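Local atomic coordinates of spermidine N(1)-acetyltransferase (Vibrio cholerae serotype O1, PDB entry 7KWJ), a protein that catalyses the transfer of an acetyl group from acetyl-CoA to the primary amino groups of spermidine and spermine, guarding the cell against polyamine toxicity. Residues 19-24 against 88-93. The protein carries 10 engineered substitutions. Residues are numbered along the deposited sequence; the frame is centred on the assembly and turned at random.
Sequences HNLNKE and IIAPEH. Engineered in segment 19-24: Lys23 (natural residue Asn), Glu24 (natural residue Asn).
Leu21, near the C-terminal end of helix 15-22, meets Ile88 and Ala90 with its two methyl branches, one to each. CD1 lies over the backbone of Ala90, 3.5 Å from its CA and 3.9 Å from its CB, with the ring carbon CD of Pro91 at the margin of the same patch. CD2, the other branch, touches CD1 of Ile88 at 3.9 Å, a meeting of methyl tips. With CG anti to the backbone N (chi1 170°), the leucine fork reaches across to the end of strand 82-89 although its CB does not point there. The CB of Ile88 is directed toward the helix, and its CD1 touches both Leu21 CD2 and the amide OD1 of Asn22, the latter at 3.6 Å. This last is a van der Waals contact, with no hydrogen bond.

Past the helix end the chain runs through an inverse gamma turn centred on Lys23, an engineered residue, to Glu24, also engineered. The Glu24 side chain is extended beyond CG and brings OE2 beside the CD edge of the Pro91 ring, at 3.7 Å. The same oxygen lies 3.0 Å from Ile89 O; both are acceptors, so no hydrogen bond joins them, and the approach means little at this resolution. Ile89 O instead receives a hydrogen bond from Gln94 NE2, while the Ile89 side chain turns from the helix to pack on Ala99 and Leu102 of helix 98-113. Backbone hydrogen bonds of Ile88 with Leu70 and of Ala90 with Ile68 tie the strand end to the neighbouring strand 67-77. The contact thus sets the first helix of the GNAT fold against the end of its fourth strand, where Ile88 and Ile89 bind acetyl-CoA.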
# COMPACT_ATOMS: atom_id res chain seq x y z
N HIS B 19 -25.76 -1.46 -18.79
CA HIS B 19 -25.89 -2.88 -18.48
C HIS B 19 -27.20 -3.44 -19.00
O HIS B 19 -27.23 -4.48 -19.66
CB HIS B 19 -25.78 -3.09 -16.97
CG HIS B 19 -25.58 -4.53 -16.58
ND1 HIS B 19 -26.05 -5.04 -15.39
CD2 HIS B 19 -24.97 -5.55 -17.21
CE1 HIS B 19 -25.74 -6.32 -15.31
NE2 HIS B 19 -25.08 -6.65 -16.41
N ASN B 20 -28.31 -2.75 -18.72
CA ASN B 20 -29.60 -3.18 -19.25
C ASN B 20 -29.63 -3.10 -20.77
O ASN B 20 -30.27 -3.93 -21.42
CB ASN B 20 -30.73 -2.33 -18.66
CG ASN B 20 -30.84 -2.48 -17.15
OD1 ASN B 20 -30.50 -3.53 -16.59
ND2 ASN B 20 -31.32 -1.43 -16.49
N LEU B 21 -28.93 -2.12 -21.35
CA LEU B 21 -28.92 -1.97 -22.80
C LEU B 21 -28.21 -3.14 -23.47
O LEU B 21 -28.68 -3.66 -24.49
CB LEU B 21 -28.27 -0.65 -23.18
CG LEU B 21 -27.97 -0.42 -24.67
CD1 LEU B 21 -29.23 -0.60 -25.51
CD2 LEU B 21 -27.38 0.96 -24.89
N ASN B 22 -27.07 -3.57 -22.92
CA ASN B 22 -26.29 -4.63 -23.55
C ASN B 22 -27.06 -5.94 -23.67
O ASN B 22 -26.64 -6.82 -24.42
CB ASN B 22 -24.99 -4.85 -22.78
CG ASN B 22 -23.96 -3.78 -23.06
OD1 ASN B 22 -23.83 -3.30 -24.19
ND2 ASN B 22 -23.20 -3.40 -22.03
N LYS B 23 -28.17 -6.08 -22.94
CA LYS B 23 -28.99 -7.29 -23.01
C LYS B 23 -29.94 -7.19 -24.21
O LYS B 23 -31.14 -6.96 -24.08
CB LYS B 23 -29.74 -7.49 -21.71
CG LYS B 23 -28.87 -7.38 -20.47
CD LYS B 23 -29.67 -7.58 -19.20
CE LYS B 23 -28.82 -7.32 -17.96
NZ LYS B 23 -29.60 -7.49 -16.71
N GLU B 24 -29.36 -7.36 -25.39
CA GLU B 24 -30.09 -7.26 -26.65
C GLU B 24 -30.32 -8.63 -27.26
O GLU B 24 -29.52 -9.56 -27.07
CB GLU B 24 -29.34 -6.38 -27.66
CG GLU B 24 -29.38 -4.90 -27.35
CD GLU B 24 -28.88 -4.05 -28.50
OE1 GLU B 24 -28.06 -4.56 -29.30
OE2 GLU B 24 -29.30 -2.88 -28.61
N ILE B 88 -24.02 1.07 -30.50
CA ILE B 88 -25.18 0.29 -30.09
C ILE B 88 -26.32 1.26 -29.81
O ILE B 88 -26.13 2.28 -29.14
CB ILE B 88 -24.89 -0.58 -28.85
CG1 ILE B 88 -24.39 0.29 -27.69
CG2 ILE B 88 -23.87 -1.66 -29.19
CD1 ILE B 88 -24.09 -0.48 -26.43
N ILE B 89 -27.51 0.94 -30.33
CA ILE B 89 -28.70 1.77 -30.14
C ILE B 89 -29.78 0.90 -29.51
O ILE B 89 -30.00 -0.24 -29.93
CB ILE B 89 -29.18 2.38 -31.47
CG1 ILE B 89 -28.19 3.44 -31.95
CG2 ILE B 89 -30.58 2.95 -31.31
CD1 ILE B 89 -28.46 3.96 -33.34
N ALA B 90 -30.46 1.46 -28.51
CA ALA B 90 -31.49 0.71 -27.81
C ALA B 90 -32.53 0.20 -28.80
O ALA B 90 -32.88 0.90 -29.75
CB ALA B 90 -32.16 1.58 -26.75
N PRO B 91 -33.05 -1.02 -28.62
CA PRO B 91 -34.06 -1.54 -29.56
C PRO B 91 -35.26 -0.62 -29.72
O PRO B 91 -36.02 -0.78 -30.69
CB PRO B 91 -34.46 -2.88 -28.94
CG PRO B 91 -33.31 -3.27 -28.08
CD PRO B 91 -32.74 -1.99 -27.55
N GLU B 92 -35.46 0.33 -28.81
CA GLU B 92 -36.62 1.21 -28.90
C GLU B 92 -36.49 2.20 -30.05
O GLU B 92 -37.50 2.56 -30.67
CB GLU B 92 -36.79 1.98 -27.58
CG GLU B 92 -36.83 1.09 -26.34
CD GLU B 92 -36.49 1.85 -25.07
OE1 GLU B 92 -36.57 3.10 -25.09
OE2 GLU B 92 -36.14 1.21 -24.07
N HIS B 93 -35.27 2.64 -30.37
CA HIS B 93 -35.04 3.66 -31.38
C HIS B 93 -34.21 3.15 -32.55
O HIS B 93 -33.68 3.95 -33.33
CB HIS B 93 -34.36 4.88 -30.75
CG HIS B 93 -34.72 5.11 -29.32
ND1 HIS B 93 -34.07 4.49 -28.28
CD2 HIS B 93 -35.67 5.90 -28.76
CE1 HIS B 93 -34.60 4.89 -27.13
NE2 HIS B 93 -35.57 5.74 -27.40